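Local coordinates for major capsid protein (Human herpesvirus 1, PDB 1NO7) that forms, as the major capsid protein VP5, the main building block of the herpes simplex virus capsid shell, here as its protease-resistant upper domain, at residues A[202-213]-A[231-240]; A[215-223]-A[355-363]. All blocks are in the same frame, centred on the assembly; numbering follows the deposited sequence.

Contact 1 (A[202-213]-A[231-240])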
loop_
_atom_site.group_PDB
_atom_site.type_symbol
_atom_site.label_atom_id
_atom_site.label_comp_id
_atom_site.label_asym_id
_atom_site.label_seq_id
_atom_site.Cartn_x
_atom_site.Cartn_y
_atom_site.Cartn_z
ATOM N N ILE A 202 5.169 -5.657 19.789
ATOM C CA ILE A 202 5.464 -4.241 19.796
ATOM C C ILE A 202 6.392 -3.850 20.944
ATOM O O ILE A 202 7.418 -3.202 20.715
ATOM C CB ILE A 202 4.194 -3.403 19.884
ATOM C CG1 ILE A 202 3.272 -3.743 18.692
ATOM C CG2 ILE A 202 4.589 -1.917 19.959
ATOM C CD1 ILE A 202 1.965 -2.938 18.640
ATOM N N THR A 203 6.044 -4.245 22.172
ATOM C CA THR A 203 6.885 -3.887 23.314
ATOM C C THR A 203 8.242 -4.510 23.135
ATOM O O THR A 203 9.276 -3.863 23.313
ATOM C CB THR A 203 6.323 -4.369 24.637
ATOM O OG1 THR A 203 4.886 -4.299 24.625
ATOM C CG2 THR A 203 6.858 -3.473 25.750
ATOM N N SER A 204 8.220 -5.785 22.781
ATOM C CA SER A 204 9.440 -6.537 22.533
ATOM C C SER A 204 10.343 -5.693 21.609
ATOM O O SER A 204 11.400 -5.181 22.024
ATOM C CB SER A 204 9.070 -7.880 21.871
ATOM O OG SER A 204 10.216 -8.583 21.414
ATOM N N TYR A 205 9.890 -5.529 20.367
ATOM C CA TYR A 205 10.618 -4.768 19.353
ATOM C C TYR A 205 11.018 -3.369 19.848
ATOM O O TYR A 205 12.174 -2.952 19.723
ATOM C CB TYR A 205 9.756 -4.650 18.090
ATOM C CG TYR A 205 10.478 -4.064 16.902
ATOM C CD1 TYR A 205 11.675 -4.624 16.449
ATOM C CD2 TYR A 205 9.966 -2.952 16.220
ATOM C CE1 TYR A 205 12.355 -4.094 15.342
ATOM C CE2 TYR A 205 10.638 -2.409 15.102
ATOM C CZ TYR A 205 11.833 -2.992 14.672
ATOM O OH TYR A 205 12.484 -2.494 13.562
ATOM N N TRP A 206 10.063 -2.651 20.423
ATOM C CA TRP A 206 10.336 -1.312 20.920
ATOM C C TRP A 206 11.520 -1.291 21.892
ATOM O O TRP A 206 12.410 -0.429 21.831
ATOM C CB TRP A 206 9.084 -0.747 21.595
ATOM C CG TRP A 206 9.361 0.500 22.322
ATOM C CD1 TRP A 206 9.800 0.620 23.612
ATOM C CD2 TRP A 206 9.309 1.823 21.789
ATOM N NE1 TRP A 206 10.027 1.944 23.914
ATOM C CE2 TRP A 206 9.734 2.704 22.810
ATOM C CE3 TRP A 206 8.950 2.352 20.544
ATOM C CZ2 TRP A 206 9.807 4.088 22.624
ATOM C CZ3 TRP A 206 9.026 3.730 20.358
ATOM C CH2 TRP A 206 9.450 4.581 21.395
ATOM N N ASN A 207 11.558 -2.253 22.799
ATOM C CA ASN A 207 12.642 -2.273 23.758
ATOM C C ASN A 207 13.980 -2.581 23.098
ATOM O O ASN A 207 15.026 -2.105 23.551
ATOM C CB ASN A 207 12.333 -3.282 24.854
ATOM C CG ASN A 207 11.078 -2.930 25.607
ATOM O OD1 ASN A 207 10.999 -1.873 26.243
ATOM N ND2 ASN A 207 10.076 -3.794 25.521
ATOM N N ASN A 208 13.945 -3.363 22.022
ATOM C CA ASN A 208 15.166 -3.738 21.308
ATOM C C ASN A 208 15.737 -2.580 20.496
ATOM O O ASN A 208 16.957 -2.412 20.409
ATOM C CB ASN A 208 14.877 -4.900 20.367
ATOM C CG ASN A 208 14.312 -6.087 21.085
ATOM O OD1 ASN A 208 13.641 -6.926 20.490
ATOM N ND2 ASN A 208 14.586 -6.173 22.378
ATOM N N THR A 209 14.841 -1.794 19.901
ATOM C CA THR A 209 15.203 -0.651 19.062
ATOM C C THR A 209 13.982 0.230 18.992
ATOM O O THR A 209 12.995 -0.145 18.363
ATOM C CB THR A 209 15.511 -1.091 17.629
ATOM O OG1 THR A 209 14.549 -2.086 17.226
ATOM C CG2 THR A 209 16.933 -1.641 17.523
ATOM N N ARG A 210 14.052 1.401 19.611
ATOM C CA ARG A 210 12.902 2.302 19.639
ATOM C C ARG A 210 12.298 2.471 18.236
ATOM O O ARG A 210 12.601 3.436 17.544
ATOM C CB ARG A 210 13.357 3.638 20.218
ATOM C CG ARG A 210 14.413 3.441 21.298
ATOM C CD ARG A 210 14.781 4.722 22.028
ATOM N NE ARG A 210 13.685 5.246 22.839
ATOM C CZ ARG A 210 12.949 4.516 23.672
ATOM N NH1 ARG A 210 13.181 3.213 23.812
ATOM N NH2 ARG A 210 11.985 5.092 24.381
ATOM N N CYS A 211 11.436 1.532 17.829
ATOM C CA CYS A 211 10.803 1.551 16.500
ATOM C C CYS A 211 9.365 1.049 16.493
ATOM O O CYS A 211 9.061 -0.027 17.021
ATOM C CB CYS A 211 11.584 0.684 15.524
ATOM S SG CYS A 211 13.305 1.131 15.418
ATOM N N ALA A 212 8.481 1.817 15.870
ATOM C CA ALA A 212 7.078 1.440 15.797
ATOM C C ALA A 212 6.985 0.068 15.149
ATOM O O ALA A 212 7.529 -0.160 14.068
ATOM C CB ALA A 212 6.320 2.449 14.989
ATOM N N ALA A 213 6.301 -0.841 15.835
ATOM C CA ALA A 213 6.131 -2.209 15.375
ATOM C C ALA A 213 5.484 -2.408 14.001
ATOM O O ALA A 213 6.151 -2.903 13.097
ATOM C CB ALA A 213 5.370 -3.004 16.419
ATOM N N ASP A 231 -1.384 -0.351 27.537
ATOM C CA ASP A 231 -0.717 -1.628 27.324
ATOM C C ASP A 231 0.704 -1.520 26.766
ATOM O O ASP A 231 1.498 -2.458 26.893
ATOM C CB ASP A 231 -1.567 -2.534 26.435
ATOM C CG ASP A 231 -2.907 -2.859 27.066
ATOM O OD1 ASP A 231 -3.502 -3.912 26.724
ATOM O OD2 ASP A 231 -3.367 -2.050 27.904
ATOM N N LEU A 232 1.032 -0.391 26.142
ATOM C CA LEU A 232 2.384 -0.214 25.618
ATOM C C LEU A 232 3.051 0.909 26.387
ATOM O O LEU A 232 2.382 1.823 26.871
ATOM C CB LEU A 232 2.377 0.131 24.121
ATOM C CG LEU A 232 1.744 -0.910 23.198
ATOM C CD1 LEU A 232 0.235 -0.790 23.295
ATOM C CD2 LEU A 232 2.191 -0.693 21.764
ATOM N N PRO A 233 4.382 0.845 26.521
ATOM C CA PRO A 233 5.166 1.863 27.235
ATOM C C PRO A 233 4.745 3.266 26.776
ATOM O O PRO A 233 4.389 3.468 25.605
ATOM C CB PRO A 233 6.601 1.536 26.827
ATOM C CG PRO A 233 6.570 0.042 26.664
ATOM C CD PRO A 233 5.255 -0.191 25.941
ATOM N N GLU A 234 4.789 4.235 27.684
ATOM C CA GLU A 234 4.380 5.594 27.339
ATOM C C GLU A 234 5.069 6.104 26.079
ATOM O O GLU A 234 4.445 6.202 25.012
ATOM C CB GLU A 234 4.661 6.554 28.500
ATOM C CG GLU A 234 4.329 7.999 28.169
ATOM C CD GLU A 234 2.991 8.128 27.463
ATOM O OE1 GLU A 234 1.961 7.785 28.075
ATOM O OE2 GLU A 234 2.970 8.565 26.293
ATOM N N GLU A 235 6.358 6.418 26.218
ATOM C CA GLU A 235 7.174 6.933 25.124
ATOM C C GLU A 235 6.842 6.250 23.801
ATOM O O GLU A 235 6.935 6.851 22.725
ATOM C CB GLU A 235 8.658 6.738 25.446
ATOM C CG GLU A 235 9.079 7.321 26.787
ATOM C CD GLU A 235 10.555 7.117 27.078
ATOM O OE1 GLU A 235 11.022 5.962 26.986
ATOM O OE2 GLU A 235 11.248 8.105 27.407
ATOM N N CYS A 236 6.437 4.993 23.890
ATOM C CA CYS A 236 6.108 4.228 22.706
ATOM C C CYS A 236 4.693 4.448 22.167
ATOM O O CYS A 236 4.523 4.649 20.957
ATOM C CB CYS A 236 6.330 2.737 22.973
ATOM S SG CYS A 236 5.516 1.666 21.770
ATOM N N MET A 237 3.669 4.396 23.021
ATOM C CA MET A 237 2.317 4.590 22.492
ATOM C C MET A 237 2.302 5.927 21.814
ATOM O O MET A 237 1.628 6.098 20.800
ATOM C CB MET A 237 1.237 4.592 23.570
ATOM C CG MET A 237 -0.167 4.825 22.973
ATOM S SD MET A 237 -0.757 3.485 21.852
ATOM C CE MET A 237 -2.565 3.705 21.969
ATOM N N ALA A 238 3.054 6.866 22.393
ATOM C CA ALA A 238 3.179 8.225 21.862
ATOM C C ALA A 238 3.261 8.137 20.341
ATOM O O ALA A 238 2.359 8.589 19.624
ATOM C CB ALA A 238 4.444 8.893 22.415
ATOM N N VAL A 239 4.348 7.532 19.866
ATOM C CA VAL A 239 4.571 7.353 18.443
ATOM C C VAL A 239 3.298 6.989 17.695
ATOM O O VAL A 239 2.780 7.780 16.904
ATOM C CB VAL A 239 5.613 6.262 18.185
ATOM C CG1 VAL A 239 5.619 5.886 16.714
ATOM C CG2 VAL A 239 7.001 6.757 18.623
ATOM N N TYR A 240 2.792 5.786 17.927
ATOM C CA TYR A 240 1.572 5.354 17.242
ATOM C C TYR A 240 0.457 6.409 17.175
ATOM O O TYR A 240 -0.246 6.516 16.156
ATOM C CB TYR A 240 1.029 4.084 17.896
ATOM C CG TYR A 240 1.810 2.877 17.492
ATOM C CD1 TYR A 240 2.963 2.484 18.190
ATOM C CD2 TYR A 240 1.442 2.170 16.358
ATOM C CE1 TYR A 240 3.730 1.407 17.749
ATOM C CE2 TYR A 240 2.187 1.111 15.912
ATOM C CZ TYR A 240 3.330 0.727 16.597
ATOM O OH TYR A 240 4.061 -0.314 16.066
#

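Contact 2 (A[215-223]-A[355-363])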
loop_
_atom_site.group_PDB
_atom_site.type_symbol
_atom_site.label_atom_id
_atom_site.label_comp_id
_atom_site.label_asym_id
_atom_site.label_seq_id
_atom_site.Cartn_x
_atom_site.Cartn_y
_atom_site.Cartn_z
ATOM N N VAL A 215 4.117 -0.070 11.552
ATOM C CA VAL A 215 3.890 1.111 10.699
ATOM C C VAL A 215 3.630 0.840 9.204
ATOM O O VAL A 215 3.158 1.727 8.481
ATOM C CB VAL A 215 5.077 2.032 10.757
ATOM C CG1 VAL A 215 5.306 2.481 12.171
ATOM C CG2 VAL A 215 6.301 1.291 10.222
ATOM N N ASN A 216 3.949 -0.363 8.731
ATOM C CA ASN A 216 3.739 -0.684 7.322
ATOM C C ASN A 216 2.268 -1.022 6.988
ATOM O O ASN A 216 1.944 -1.418 5.856
ATOM C CB ASN A 216 4.678 -1.833 6.895
ATOM C CG ASN A 216 4.066 -3.212 7.100
ATOM O OD1 ASN A 216 3.856 -3.663 8.237
ATOM N ND2 ASN A 216 3.769 -3.891 5.991
ATOM N N ASP A 217 1.381 -0.855 7.968
ATOM C CA ASP A 217 -0.043 -1.142 7.774
ATOM C C ASP A 217 -0.909 -0.175 8.592
ATOM O O ASP A 217 -0.896 -0.207 9.836
ATOM C CB ASP A 217 -0.362 -2.576 8.199
ATOM C CG ASP A 217 -1.815 -2.955 7.942
ATOM O OD1 ASP A 217 -2.721 -2.185 8.357
ATOM O OD2 ASP A 217 -2.052 -4.029 7.331
ATOM N N TYR A 218 -1.701 0.653 7.915
ATOM C CA TYR A 218 -2.513 1.616 8.643
ATOM C C TYR A 218 -3.543 0.976 9.557
ATOM O O TYR A 218 -3.664 1.357 10.726
ATOM C CB TYR A 218 -3.225 2.595 7.697
ATOM C CG TYR A 218 -3.580 3.881 8.415
ATOM C CD1 TYR A 218 -2.574 4.656 9.001
ATOM C CD2 TYR A 218 -4.909 4.273 8.603
ATOM C CE1 TYR A 218 -2.871 5.778 9.767
ATOM C CE2 TYR A 218 -5.222 5.401 9.373
ATOM C CZ TYR A 218 -4.192 6.145 9.958
ATOM O OH TYR A 218 -4.465 7.222 10.782
ATOM N N SER A 219 -4.293 0.015 9.022
ATOM C CA SER A 219 -5.313 -0.665 9.804
ATOM C C SER A 219 -4.781 -1.035 11.186
ATOM O O SER A 219 -5.427 -0.757 12.203
ATOM C CB SER A 219 -5.785 -1.917 9.073
ATOM O OG SER A 219 -6.604 -1.580 7.966
ATOM N N LEU A 220 -3.606 -1.658 11.231
ATOM C CA LEU A 220 -3.036 -2.019 12.522
ATOM C C LEU A 220 -2.749 -0.728 13.269
ATOM O O LEU A 220 -3.352 -0.467 14.310
ATOM C CB LEU A 220 -1.743 -2.819 12.371
ATOM C CG LEU A 220 -1.797 -4.010 11.394
ATOM C CD1 LEU A 220 -0.613 -4.928 11.739
ATOM C CD2 LEU A 220 -3.129 -4.781 11.466
ATOM N N VAL A 221 -1.841 0.085 12.739
ATOM C CA VAL A 221 -1.520 1.348 13.387
ATOM C C VAL A 221 -2.804 2.004 13.906
ATOM O O VAL A 221 -2.826 2.581 15.003
ATOM C CB VAL A 221 -0.824 2.313 12.413
ATOM C CG1 VAL A 221 -0.684 3.688 13.063
ATOM C CG2 VAL A 221 0.567 1.762 12.035
ATOM N N SER A 222 -3.879 1.902 13.127
ATOM C CA SER A 222 -5.153 2.487 13.528
ATOM C C SER A 222 -5.541 1.904 14.894
ATOM O O SER A 222 -5.692 2.647 15.874
ATOM C CB SER A 222 -6.228 2.179 12.484
ATOM O OG SER A 222 -7.353 3.016 12.672
ATOM N N TYR A 223 -5.675 0.576 14.946
ATOM C CA TYR A 223 -6.006 -0.176 16.168
ATOM C C TYR A 223 -5.058 0.147 17.343
ATOM O O TYR A 223 -5.489 0.636 18.393
ATOM C CB TYR A 223 -5.928 -1.657 15.850
ATOM C CG TYR A 223 -6.764 -2.032 14.651
ATOM C CD1 TYR A 223 -6.423 -3.125 13.854
ATOM C CD2 TYR A 223 -7.936 -1.343 14.358
ATOM C CE1 TYR A 223 -7.241 -3.533 12.791
ATOM C CE2 TYR A 223 -8.763 -1.740 13.305
ATOM C CZ TYR A 223 -8.415 -2.840 12.530
ATOM O OH TYR A 223 -9.274 -3.293 11.546
ATOM N N TRP A 355 -12.256 6.506 6.900
ATOM C CA TRP A 355 -11.326 5.381 6.998
ATOM C C TRP A 355 -10.499 5.278 5.719
ATOM O O TRP A 355 -9.344 5.729 5.670
ATOM C CB TRP A 355 -12.117 4.083 7.245
ATOM C CG TRP A 355 -11.290 2.805 7.393
ATOM C CD1 TRP A 355 -11.175 1.799 6.478
ATOM C CD2 TRP A 355 -10.535 2.382 8.544
ATOM N NE1 TRP A 355 -10.410 0.772 6.984
ATOM C CE2 TRP A 355 -10.003 1.103 8.249
ATOM C CE3 TRP A 355 -10.259 2.954 9.793
ATOM C CZ2 TRP A 355 -9.211 0.385 9.161
ATOM C CZ3 TRP A 355 -9.470 2.241 10.701
ATOM C CH2 TRP A 355 -8.957 0.967 10.376
ATOM N N THR A 356 -11.104 4.713 4.678
ATOM C CA THR A 356 -10.423 4.552 3.398
ATOM C C THR A 356 -9.539 5.764 3.045
ATOM O O THR A 356 -8.392 5.600 2.593
ATOM C CB THR A 356 -11.448 4.314 2.282
ATOM O OG1 THR A 356 -12.440 5.340 2.340
ATOM C CG2 THR A 356 -12.143 2.973 2.466
ATOM N N VAL A 357 -10.063 6.973 3.255
ATOM C CA VAL A 357 -9.294 8.183 2.966
ATOM C C VAL A 357 -7.952 8.114 3.678
ATOM O O VAL A 357 -6.900 7.959 3.034
ATOM C CB VAL A 357 -10.018 9.467 3.449
ATOM C CG1 VAL A 357 -9.052 10.651 3.438
ATOM C CG2 VAL A 357 -11.201 9.759 2.545
ATOM N N HIS A 358 -8.000 8.227 5.007
ATOM C CA HIS A 358 -6.789 8.197 5.813
ATOM C C HIS A 358 -5.833 7.132 5.334
ATOM O O HIS A 358 -4.613 7.306 5.415
ATOM C CB HIS A 358 -7.114 7.949 7.273
ATOM C CG HIS A 358 -8.009 8.981 7.857
ATOM N ND1 HIS A 358 -9.378 8.948 7.698
ATOM C CD2 HIS A 358 -7.733 10.111 8.551
ATOM C CE1 HIS A 358 -9.907 10.017 8.269
ATOM N NE2 HIS A 358 -8.930 10.739 8.792
ATOM N N HIS A 359 -6.376 6.022 4.843
ATOM C CA HIS A 359 -5.507 4.967 4.348
ATOM C C HIS A 359 -4.730 5.505 3.149
ATOM O O HIS A 359 -3.487 5.448 3.111
ATOM C CB HIS A 359 -6.331 3.735 3.975
ATOM C CG HIS A 359 -6.588 2.823 5.136
ATOM N ND1 HIS A 359 -7.004 3.289 6.365
ATOM C CD2 HIS A 359 -6.462 1.480 5.264
ATOM C CE1 HIS A 359 -7.122 2.273 7.201
ATOM N NE2 HIS A 359 -6.799 1.165 6.558
ATOM N N LYS A 360 -5.470 6.043 2.178
ATOM C CA LYS A 360 -4.857 6.610 0.990
ATOM C C LYS A 360 -3.855 7.668 1.412
ATOM O O LYS A 360 -2.739 7.711 0.902
ATOM C CB LYS A 360 -5.925 7.210 0.095
ATOM C CG LYS A 360 -6.797 6.152 -0.524
ATOM C CD LYS A 360 -8.065 6.740 -1.115
ATOM C CE LYS A 360 -7.760 7.814 -2.145
ATOM N NZ LYS A 360 -9.044 8.378 -2.660
ATOM N N ILE A 361 -4.244 8.510 2.362
ATOM C CA ILE A 361 -3.331 9.551 2.835
ATOM C C ILE A 361 -2.034 8.915 3.331
ATOM O O ILE A 361 -0.927 9.364 2.994
ATOM C CB ILE A 361 -3.903 10.338 4.009
ATOM C CG1 ILE A 361 -5.193 11.048 3.568
ATOM C CG2 ILE A 361 -2.828 11.279 4.550
ATOM C CD1 ILE A 361 -5.700 12.153 4.533
ATOM N N TYR A 362 -2.185 7.864 4.129
ATOM C CA TYR A 362 -1.056 7.151 4.705
ATOM C C TYR A 362 -0.162 6.516 3.639
ATOM O O TYR A 362 1.052 6.758 3.608
ATOM C CB TYR A 362 -1.571 6.055 5.643
ATOM C CG TYR A 362 -0.497 5.504 6.541
ATOM C CD1 TYR A 362 -0.092 6.208 7.679
ATOM C CD2 TYR A 362 0.173 4.322 6.218
ATOM C CE1 TYR A 362 0.966 5.749 8.477
ATOM C CE2 TYR A 362 1.232 3.858 7.005
ATOM C CZ TYR A 362 1.622 4.580 8.129
ATOM O OH TYR A 362 2.684 4.154 8.889
ATOM N N TYR A 363 -0.774 5.710 2.770
ATOM C CA TYR A 363 -0.056 4.990 1.714
ATOM C C TYR A 363 0.564 5.828 0.598
ATOM O O TYR A 363 1.661 5.500 0.100
ATOM C CB TYR A 363 -0.972 3.929 1.101
ATOM C CG TYR A 363 -1.170 2.776 2.031
ATOM C CD1 TYR A 363 -1.788 2.956 3.266
ATOM C CD2 TYR A 363 -0.652 1.524 1.731
ATOM C CE1 TYR A 363 -1.875 1.915 4.189
ATOM C CE2 TYR A 363 -0.732 0.472 2.643
ATOM C CZ TYR A 363 -1.341 0.672 3.874
ATOM O OH TYR A 363 -1.391 -0.366 4.789
#

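Contact 1 (A[202-213]-A[231-240])
The indole of W206 lies against the backbone and CB of C236: that CB sits over the centre of its six-membered ring, 3.4 Å from the centroid and 15° off the normal. On the opposite face R210 CA rests toward the rim, and N207 OD1 lies at the edge in the ring plane. C236 SG, 4.2 Å from the same centroid, approaches obliquely as a sulfur-aromatic contact; the short side chain of C236 lets its CB lie directly on the broad ring. V239 CG2 reaches W206 CZ3 at 4.0 Å. The ring of Y240 has C236 O at its edge, and its hydroxyl is hydrogen-bonded to F214 N, while A212 CB packs beside Y240 CZ.

With I202 CG1 turned beside the backbone N (chi1 -58°), the other branch, CG2, is directed at L232 CD2, and T203 CG2 touches P233 CG at 3.6 Å; P233, a rigid ring, occupies the N-cap position. At the exposed border R210 NH2 forms a salt bridge with E235 OE1 (2.9 Å), although E235 is poorly ordered. The end of helix 195-208 and the start of helix 234-256 thus cross at 106° with W206 between them, a steep helix-helix packing within the upper domain.

Contact 2 (A[215-223]-A[355-363])
Y218 carries the aromatic part of this contact, with H359 on one side and Y362 on another. The edge of Y218 points at the face of H359 in an offset edge-to-face pair, centroids 5.1 Å apart and planes at 83°, while Y218 CB stands over the centre of the same imidazole as a CH-pi contact. On the far face of H359 lies W355 CD1, offset toward the rim, so the imidazole is held between two residues. Y218 meets Y362 obliquely, its CD1 lying over one face of that ring. With CG anti to the backbone N (chi1 -157°), the phenol of Y218 extends from the first turn of helix 218-226 toward helix 353-371.

The rings of Y218, H359 and Y362 form an aromatic cluster where the two helices cross at 114°, joining parts of the chain far apart in sequence within the alpha-plus-beta upper domain; V244 and L243 of helix 234-256 pack against Y218 and Y362 respectively.

Hydrogen bonds work at the borders of the cluster. Y362 OH donates to V215 O at 2.5 Å, in the carbonyl plane and on a lone pair, so a tyrosine both packs by its face and ties down the loop before the helix. Y218 N gives a weak bond to Y363 OH (3.3 Å). S219 OG and H359 NE2 share a hydrogen bond of 3.1 Å, either the donor; OG lies in the imidazole plane, which helps fix the ring's rotation. D217 is the N-cap: its OD1 accepts from L220 N, met from above the carboxylate plane, while OD2 accepts hydrogen bonds from W287 NE1 and Q181 NE2.

Van der Waals packing completes the contact around W355. S222 OG lies at the edge of the W355 indole, near CZ3, serine being small enough to admit the ring, and Y223 CE2 comes obliquely to W355 CH2 at 4.0 Å.

How the contacts relate
Contact 1 is farther from the centre of the chain, about 23 Å from centre to centre, than contact 2, about 9 Å; the centres of the two contacts are about 18 Å apart. Along the chain the segments alternate: 202-213, 215-223, 231-240, then 355-363. Helices 195-208, 218-226 and 234-256 follow one another; contact 1 joins the first and third of them, and contact 2 ties the second to the distant helix 353-371. The two meet where Y240 CD2 packs on V221 CG1, 4.2 Å apart. Helix 234-256 also runs on from contact 1 to supply L243 and V244 beside contact 2, linking local and long-range packing in one upper domain.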